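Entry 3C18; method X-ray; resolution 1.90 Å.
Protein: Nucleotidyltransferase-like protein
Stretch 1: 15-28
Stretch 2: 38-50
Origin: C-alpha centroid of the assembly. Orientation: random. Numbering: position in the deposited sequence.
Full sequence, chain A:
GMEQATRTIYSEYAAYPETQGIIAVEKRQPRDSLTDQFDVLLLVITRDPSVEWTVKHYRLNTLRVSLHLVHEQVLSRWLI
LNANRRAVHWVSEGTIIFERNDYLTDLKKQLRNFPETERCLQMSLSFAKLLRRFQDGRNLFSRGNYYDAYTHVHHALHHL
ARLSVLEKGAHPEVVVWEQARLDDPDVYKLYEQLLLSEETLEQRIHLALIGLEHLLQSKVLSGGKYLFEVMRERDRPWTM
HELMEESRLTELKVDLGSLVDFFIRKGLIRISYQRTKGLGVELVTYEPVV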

ATOM      1  N   ALA A  15       0.695  16.244  30.714  1.00 31.56           N
ATOM      2  CA  ALA A  15       0.934  17.664  31.082  1.00 32.95           C
ATOM      3  C   ALA A  15       0.936  18.563  29.850  1.00 35.22           C
ATOM      4  O   ALA A  15       0.562  19.734  29.907  1.00 38.41           O
ATOM      5  CB  ALA A  15       2.258  17.826  31.845  1.00 28.79           C
ATOM      6  N   TYR A  16       1.400  18.022  28.738  1.00 36.89           N
ATOM      7  CA  TYR A  16       1.453  18.783  27.475  1.00 36.27           C
ATOM      8  C   TYR A  16       0.013  18.993  27.041  1.00 38.64           C
ATOM      9  O   TYR A  16      -0.759  18.033  26.887  1.00 37.47           O
ATOM     10  CB  TYR A  16       2.234  18.049  26.410  1.00 36.82           C
ATOM     11  CG  TYR A  16       2.388  18.799  25.106  1.00 30.81           C
ATOM     12  CD1 TYR A  16       3.041  20.010  25.043  1.00 39.88           C
ATOM     13  CD2 TYR A  16       1.925  18.261  23.935  1.00 41.27           C
ATOM     14  CE1 TYR A  16       3.219  20.664  23.825  1.00 39.23           C
ATOM     15  CE2 TYR A  16       2.093  18.900  22.725  1.00 43.52           C
ATOM     16  CZ  TYR A  16       2.739  20.092  22.674  1.00 45.26           C
ATOM     17  OH  TYR A  16       2.875  20.717  21.452  1.00 58.51           O
ATOM     18  N   PRO A  17      -0.370  20.255  26.883  1.00 39.63           N
ATOM     19  CA  PRO A  17      -1.757  20.613  26.633  1.00 39.29           C
ATOM     20  C   PRO A  17      -2.384  20.024  25.392  1.00 38.12           C
ATOM     21  O   PRO A  17      -3.594  19.972  25.327  1.00 35.58           O
ATOM     22  CB  PRO A  17      -1.689  22.137  26.494  1.00 39.14           C
ATOM     23  CG  PRO A  17      -0.535  22.529  27.285  1.00 41.93           C
ATOM     24  CD  PRO A  17       0.474  21.444  27.099  1.00 39.62           C
ATOM     25  N   GLU A  18      -1.563  19.600  24.433  1.00 37.57           N
ATOM     26  CA  GLU A  18      -2.039  19.152  23.104  1.00 38.21           C
ATOM     27  C   GLU A  18      -2.433  17.713  23.114  1.00 37.70           C
ATOM     28  O   GLU A  18      -3.041  17.195  22.172  1.00 37.62           O
ATOM     29  CB  GLU A  18      -0.991  19.370  22.015  1.00 39.53           C
ATOM     30  CG  GLU A  18      -0.533  20.799  21.885  1.00 44.18           C
ATOM     31  CD  GLU A  18      -1.632  21.740  21.436  1.00 58.85           C
ATOM     32  OE1 GLU A  18      -2.814  21.318  21.298  1.00 57.53           O
ATOM     33  OE2 GLU A  18      -1.304  22.924  21.216  1.00 67.51           O
ATOM     34  N   THR A  19      -2.091  17.076  24.215  1.00 35.34           N
ATOM     35  CA  THR A  19      -2.387  15.661  24.405  1.00 33.32           C
ATOM     36  C   THR A  19      -3.882  15.481  24.637  1.00 32.41           C
ATOM     37  O   THR A  19      -4.439  16.117  25.507  1.00 32.50           O
ATOM     38  CB  THR A  19      -1.607  15.106  25.583  1.00 33.47           C
ATOM     39  OG1 THR A  19      -0.202  15.271  25.331  1.00 33.69           O
ATOM     40  CG2 THR A  19      -1.933  13.647  25.791  1.00 25.00           C
ATOM     41  N   GLN A  20      -4.517  14.620  23.830  1.00 32.06           N
ATOM     42  CA  GLN A  20      -5.984  14.415  23.894  1.00 32.17           C
ATOM     43  C   GLN A  20      -6.338  13.141  24.643  1.00 31.14           C
ATOM     44  O   GLN A  20      -7.417  12.999  25.208  1.00 32.25           O
ATOM     45  CB  GLN A  20      -6.598  14.362  22.486  1.00 32.34           C
ATOM     46  CG  GLN A  20      -6.231  15.543  21.627  1.00 34.62           C
ATOM     47  CD  GLN A  20      -6.686  16.839  22.247  1.00 38.28           C
ATOM     48  OE1 GLN A  20      -7.854  17.002  22.531  1.00 33.98           O
ATOM     49  NE2 GLN A  20      -5.766  17.769  22.462  1.00 40.71           N
ATOM     50  N   GLY A  21      -5.417  12.203  24.648  1.00 30.04           N
ATOM     51  CA  GLY A  21      -5.675  10.928  25.308  1.00 28.58           C
ATOM     52  C   GLY A  21      -4.486  10.023  25.423  1.00 27.75           C
ATOM     53  O   GLY A  21      -3.516  10.126  24.675  1.00 29.84           O
ATOM     54  N   ILE A  22      -4.554   9.180  26.434  1.00 28.43           N
ATOM     55  CA  ILE A  22      -3.556   8.164  26.679  1.00 27.28           C
ATOM     56  C   ILE A  22      -4.236   6.877  27.066  1.00 30.35           C
ATOM     57  O   ILE A  22      -5.057   6.823  27.970  1.00 31.57           O
ATOM     58  CB  ILE A  22      -2.543   8.568  27.767  1.00 28.53           C
ATOM     59  CG1 ILE A  22      -1.932   9.946  27.467  1.00 23.92           C
ATOM     60  CG2 ILE A  22      -1.453   7.522  27.904  1.00 26.71           C
ATOM     61  CD1 ILE A  22      -1.069  10.424  28.599  1.00 19.28           C
ATOM     62  N   ILE A  23      -3.909   5.857  26.302  1.00 33.65           N
ATOM     63  CA  ILE A  23      -4.468   4.525  26.444  1.00 34.91           C
ATOM     64  C   ILE A  23      -3.367   3.549  26.779  1.00 36.05           C
ATOM     65  O   ILE A  23      -2.274   3.635  26.246  1.00 36.40           O
ATOM     66  CB  ILE A  23      -5.128   4.079  25.099  1.00 36.04           C
ATOM     67  CG1 ILE A  23      -6.577   4.554  25.036  1.00 41.65           C
ATOM     68  CG2 ILE A  23      -5.066   2.579  24.928  1.00 32.90           C
ATOM     69  CD1 ILE A  23      -7.566   3.643  25.720  1.00 39.61           C
ATOM     70  N   ALA A  24      -3.677   2.610  27.666  1.00 37.27           N
ATOM     71  CA  ALA A  24      -2.751   1.549  28.024  1.00 36.06           C
ATOM     72  C   ALA A  24      -3.316   0.159  27.668  1.00 35.28           C
ATOM     73  O   ALA A  24      -4.474  -0.150  27.920  1.00 34.76           O
ATOM     74  CB  ALA A  24      -2.361   1.654  29.496  1.00 33.87           C
ATOM     75  N   VAL A  25      -2.462  -0.643  27.050  1.00 32.81           N
ATOM     76  CA  VAL A  25      -2.785  -1.993  26.636  1.00 32.49           C
ATOM     77  C   VAL A  25      -1.727  -2.952  27.143  1.00 34.73           C
ATOM     78  O   VAL A  25      -0.545  -2.810  26.864  1.00 32.66           O
ATOM     79  CB  VAL A  25      -2.770  -2.100  25.103  1.00 35.19           C
ATOM     80  CG1 VAL A  25      -3.302  -3.464  24.630  1.00 30.35           C
ATOM     81  CG2 VAL A  25      -3.548  -0.945  24.491  1.00 35.99           C
ATOM     82  N   GLU A  26      -2.181  -3.958  27.867  1.00 37.02           N
ATOM     83  CA  GLU A  26      -1.299  -4.975  28.428  1.00 37.57           C
ATOM     84  C   GLU A  26      -1.165  -6.152  27.499  1.00 37.02           C
ATOM     85  O   GLU A  26      -2.110  -6.539  26.809  1.00 36.40           O
ATOM     86  CB  GLU A  26      -1.859  -5.455  29.762  1.00 39.55           C
ATOM     87  CG  GLU A  26      -0.951  -6.417  30.487  1.00 50.01           C
ATOM     88  CD  GLU A  26      -1.449  -6.714  31.887  1.00 57.68           C
ATOM     89  OE1 GLU A  26      -2.684  -6.754  32.068  1.00 56.34           O
ATOM     90  OE2 GLU A  26      -0.608  -6.890  32.794  1.00 66.86           O
ATOM     91  N   LYS A  27       0.018  -6.730  27.489  1.00 36.48           N
ATOM     92  CA  LYS A  27       0.246  -7.939  26.706  1.00 38.22           C
ATOM     93  C   LYS A  27      -0.678  -9.054  27.169  1.00 40.91           C
ATOM     94  O   LYS A  27      -1.033  -9.147  28.340  1.00 38.73           O
ATOM     95  CB  LYS A  27       1.692  -8.403  26.796  1.00 38.04           C
ATOM     96  CG  LYS A  27       2.102  -8.886  28.157  1.00 38.54           C
ATOM     97  CD  LYS A  27       3.468  -9.494  28.081  1.00 42.03           C
ATOM     98  CE  LYS A  27       3.946  -9.942  29.438  1.00 41.80           C
ATOM     99  NZ  LYS A  27       5.221 -10.653  29.243  1.00 52.43           N
ATOM    100  N   ARG A  28      -1.084  -9.879  26.216  1.00 44.57           N
ATOM    101  CA  ARG A  28      -2.043 -10.968  26.481  1.00 46.57           C
ATOM    102  C   ARG A  28      -1.321 -12.298  26.598  1.00 48.58           C
ATOM    103  O   ARG A  28      -1.860 -13.320  27.032  1.00 50.19           O
ATOM    104  CB  ARG A  28      -3.067 -11.035  25.350  1.00 47.19           C
ATOM    105  CG  ARG A  28      -3.868  -9.744  25.184  1.00 46.10           C
ATOM    106  CD  ARG A  28      -4.553  -9.711  23.839  1.00 47.03           C
ATOM    107  NE  ARG A  28      -3.595  -9.941  22.776  1.00 47.62           N
ATOM    108  CZ  ARG A  28      -3.904 -10.069  21.497  1.00 43.16           C
ATOM    109  NH1 ARG A  28      -5.168  -9.998  21.114  1.00 42.78           N
ATOM    110  NH2 ARG A  28      -2.940 -10.271  20.603  1.00 39.38           N
ATOM    111  N   PHE A  38       6.501  -6.157  23.841  1.00 37.97           N
ATOM    112  CA  PHE A  38       6.730  -5.520  25.147  1.00 37.92           C
ATOM    113  C   PHE A  38       5.588  -5.862  26.089  1.00 35.13           C
ATOM    114  O   PHE A  38       4.673  -6.590  25.715  1.00 36.36           O
ATOM    115  CB  PHE A  38       6.899  -3.999  25.008  1.00 36.69           C
ATOM    116  CG  PHE A  38       8.292  -3.585  24.637  1.00 38.80           C
ATOM    117  CD1 PHE A  38       9.218  -4.523  24.230  1.00 47.88           C
ATOM    118  CD2 PHE A  38       8.679  -2.281  24.697  1.00 36.94           C
ATOM    119  CE1 PHE A  38      10.499  -4.151  23.902  1.00 49.44           C
ATOM    120  CE2 PHE A  38       9.951  -1.918  24.364  1.00 40.81           C
ATOM    121  CZ  PHE A  38      10.862  -2.853  23.953  1.00 32.28           C
ATOM    122  N   ASP A  39       5.636  -5.286  27.287  1.00 35.29           N
ATOM    123  CA  ASP A  39       4.732  -5.641  28.393  1.00 34.85           C
ATOM    124  C   ASP A  39       3.496  -4.773  28.418  1.00 34.64           C
ATOM    125  O   ASP A  39       2.408  -5.208  28.796  1.00 31.96           O
ATOM    126  CB  ASP A  39       5.439  -5.489  29.758  1.00 37.27           C
ATOM    127  CG  ASP A  39       6.650  -6.384  29.900  1.00 39.77           C
ATOM    128  OD1 ASP A  39       6.537  -7.563  29.547  1.00 43.52           O
ATOM    129  OD2 ASP A  39       7.716  -5.917  30.365  1.00 47.24           O
ATOM    130  N   VAL A  40       3.706  -3.508  28.089  1.00 31.99           N
ATOM    131  CA  VAL A  40       2.627  -2.526  28.041  1.00 32.37           C
ATOM    132  C   VAL A  40       2.851  -1.614  26.868  1.00 31.95           C
ATOM    133  O   VAL A  40       3.966  -1.185  26.616  1.00 29.67           O
ATOM    134  CB  VAL A  40       2.531  -1.676  29.339  1.00 33.36           C
ATOM    135  CG1 VAL A  40       1.515  -0.557  29.172  1.00 31.09           C
ATOM    136  CG2 VAL A  40       2.151  -2.569  30.514  1.00 37.32           C
ATOM    137  N   LEU A  41       1.780  -1.349  26.139  1.00 30.94           N
ATOM    138  CA  LEU A  41       1.830  -0.391  25.038  1.00 29.61           C
ATOM    139  C   LEU A  41       0.997   0.812  25.446  1.00 29.86           C
ATOM    140  O   LEU A  41      -0.126   0.701  25.902  1.00 30.49           O
ATOM    141  CB  LEU A  41       1.321  -0.997  23.730  1.00 30.45           C
ATOM    142  CG  LEU A  41       1.556  -0.120  22.476  1.00 32.30           C
ATOM    143  CD1 LEU A  41       1.982  -0.926  21.302  1.00 30.79           C
ATOM    144  CD2 LEU A  41       0.368   0.730  22.120  1.00 28.22           C
ATOM    145  N   LEU A  42       1.605   1.969  25.338  1.00 28.02           N
ATOM    146  CA  LEU A  42       0.922   3.205  25.615  1.00 28.51           C
ATOM    147  C   LEU A  42       0.677   3.907  24.302  1.00 26.33           C
ATOM    148  O   LEU A  42       1.569   4.052  23.490  1.00 28.02           O
ATOM    149  CB  LEU A  42       1.779   4.113  26.497  1.00 29.75           C
ATOM    150  CG  LEU A  42       1.961   3.775  27.964  1.00 30.28           C
ATOM    151  CD1 LEU A  42       3.025   4.689  28.570  1.00 27.20           C
ATOM    152  CD2 LEU A  42       0.638   3.892  28.712  1.00 35.11           C
ATOM    153  N   LEU A  43      -0.550   4.360  24.125  1.00 30.44           N
ATOM    154  CA  LEU A  43      -0.949   5.105  22.944  1.00 29.15           C
ATOM    155  C   LEU A  43      -1.321   6.495  23.351  1.00 27.63           C
ATOM    156  O   LEU A  43      -2.286   6.717  24.083  1.00 31.02           O
ATOM    157  CB  LEU A  43      -2.126   4.428  22.225  1.00 32.02           C
ATOM    158  CG  LEU A  43      -2.756   5.240  21.085  1.00 27.00           C
ATOM    159  CD1 LEU A  43      -1.803   5.299  19.865  1.00 19.23           C
ATOM    160  CD2 LEU A  43      -4.123   4.655  20.706  1.00 25.54           C
ATOM    161  N   VAL A  44      -0.513   7.430  22.885  1.00 27.42           N
ATOM    162  CA  VAL A  44      -0.684   8.849  23.200  1.00 27.21           C
ATOM    163  C   VAL A  44      -1.208   9.553  21.970  1.00 28.59           C
ATOM    164  O   VAL A  44      -0.565   9.546  20.939  1.00 25.56           O
ATOM    165  CB  VAL A  44       0.688   9.498  23.633  1.00 31.29           C
ATOM    166  CG1 VAL A  44       0.513  10.941  24.001  1.00 25.36           C
ATOM    167  CG2 VAL A  44       1.319   8.704  24.820  1.00 22.33           C
ATOM    168  N   ILE A  45      -2.413  10.123  22.075  1.00 30.44           N
ATOM    169  CA  ILE A  45      -2.992  10.905  20.978  1.00 27.79           C
ATOM    170  C   ILE A  45      -2.807  12.385  21.270  1.00 29.54           C
ATOM    171  O   ILE A  45      -3.156  12.890  22.342  1.00 27.28           O
ATOM    172  CB  ILE A  45      -4.446  10.591  20.687  1.00 29.92           C
ATOM    173  CG1 ILE A  45      -4.617   9.090  20.421  1.00 33.41           C
ATOM    174  CG2 ILE A  45      -4.887  11.344  19.390  1.00 24.71           C
ATOM    175  CD1 ILE A  45      -4.783   8.254  21.688  1.00 39.70           C
ATOM    176  N   THR A  46      -2.270  13.061  20.268  1.00 28.99           N
ATOM    177  CA  THR A  46      -1.807  14.417  20.405  1.00 29.99           C
ATOM    178  C   THR A  46      -2.084  15.293  19.181  1.00 32.72           C
ATOM    179  O   THR A  46      -2.216  14.802  18.053  1.00 30.82           O
ATOM    180  CB  THR A  46      -0.268  14.360  20.658  1.00 30.54           C
ATOM    181  OG1 THR A  46       0.224  15.651  20.982  1.00 32.63           O
ATOM    182  CG2 THR A  46       0.449  13.844  19.472  1.00 25.93           C
ATOM    183  N   ARG A  47      -2.183  16.599  19.431  1.00 32.54           N
ATOM    184  CA  ARG A  47      -2.324  17.593  18.382  1.00 32.97           C
ATOM    185  C   ARG A  47      -1.036  18.336  18.199  1.00 34.84           C
ATOM    186  O   ARG A  47      -0.961  19.330  17.494  1.00 37.95           O
ATOM    187  CB  ARG A  47      -3.432  18.579  18.689  1.00 32.37           C
ATOM    188  CG  ARG A  47      -4.775  17.988  18.618  1.00 29.77           C
ATOM    189  CD  ARG A  47      -5.839  19.008  18.941  1.00 41.82           C
ATOM    190  NE  ARG A  47      -7.118  18.342  19.067  1.00 45.99           N
ATOM    191  CZ  ARG A  47      -8.226  18.913  19.526  1.00 54.42           C
ATOM    192  NH1 ARG A  47      -8.210  20.176  19.912  1.00 56.51           N
ATOM    193  NH2 ARG A  47      -9.355  18.211  19.605  1.00 60.61           N
ATOM    194  N   ASP A  48       0.004  17.828  18.831  1.00 36.10           N
ATOM    195  CA  ASP A  48       1.346  18.349  18.595  1.00 35.06           C
ATOM    196  C   ASP A  48       1.548  18.411  17.073  1.00 35.52           C
ATOM    197  O   ASP A  48       1.574  17.377  16.402  1.00 35.99           O
ATOM    198  CB  ASP A  48       2.408  17.429  19.228  1.00 34.75           C
ATOM    199  CG  ASP A  48       3.851  17.914  19.003  1.00 41.39           C
ATOM    200  OD1 ASP A  48       4.110  18.731  18.099  1.00 35.04           O
ATOM    201  OD2 ASP A  48       4.747  17.446  19.733  1.00 42.80           O
ATOM    202  N   PRO A  49       1.727  19.620  16.526  1.00 39.39           N
ATOM    203  CA  PRO A  49       1.848  19.836  15.091  1.00 39.19           C
ATOM    204  C   PRO A  49       3.101  19.270  14.489  1.00 39.26           C
ATOM    205  O   PRO A  49       3.201  19.166  13.270  1.00 40.68           O
ATOM    206  CB  PRO A  49       1.853  21.355  14.967  1.00 40.62           C
ATOM    207  CG  PRO A  49       2.321  21.839  16.293  1.00 43.76           C
ATOM    208  CD  PRO A  49       1.688  20.894  17.257  1.00 41.10           C
ATOM    209  N   SER A  50       4.042  18.858  15.323  1.00 36.00           N
ATOM    210  CA  SER A  50       5.293  18.296  14.800  1.00 34.73           C
ATOM    211  C   SER A  50       5.145  16.810  14.616  1.00 33.35           C
ATOM    212  O   SER A  50       5.997  16.176  14.053  1.00 34.60           O
ATOM    213  CB  SER A  50       6.497  18.580  15.739  1.00 37.99           C
ATOM    214  OG  SER A  50       6.378  17.919  16.992  1.00 38.44           O
TER
HETATM  215  O   HOH W   1       1.491  14.809  23.234  1.00 32.65           O
HETATM  216  O   HOH W   2       2.365  -6.541  31.223  1.00 48.23           O

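The centre of this contact is an antiparallel pair of strands, 19-26 and 40-46, whose non-hydrogen-bonded pairs bring small and branched side chains together on one face. Ala-24 CB lies 3.8 Å from Leu-42 CD2, and the same leucine methyl reaches Ile-22 CG2 at 4.3 Å. Ile-22 CG2 also meets Val-44 CG2 at 4.3 Å, so the isoleucine touches two successive residues of this face. On the other face, Ile-23 and Leu-43 approach through their CB atoms, 4.2 Å apart; the end of the isoleucine then leads away from the partner strand.

The backbone bonds run alongside this packing. Ile-23 N donates to Leu-43 O at 2.9 Å and Leu-43 N to Ile-23 O at 2.8 Å, and Val-25 with Leu-41 repeats the pattern. Between these rungs the CA hydrogens point at carbonyls, as in the 3.3 Å approach of Leu-42 CA to Ile-23 O.

Regularity breaks at a bulge between Thr-19 and Gly-21. There Ile-45 O accepts from Gln-20 N at 2.7 Å and, weakly, from Gly-21 N at 3.3 Å: one carbonyl serves two consecutive amides, and the register shifts by one. Beyond it, Thr-19 and Thr-46 are joined by a water, 2.7 Å from each OG1; the two OG1 atoms themselves stand 4.4 Å apart, too far for a direct hydrogen bond.

Both ends turn polar. At one, Glu-18 O accepts from Arg-47 N at 2.9 Å and from a side chain two residues on in its own stretch, Gln-20 NE2, at 2.8 Å; Gln-20 OE1 sits over a face of the Arg-47 guanidinium. At the other, Lys-27 N donates to Asp-39 O at 3.1 Å, while Lys-27 NZ forms a salt bridge with Asp-39 OD1 at 3.4 Å, a weak hydrogen bond, so backbone and side chain fasten the same pair.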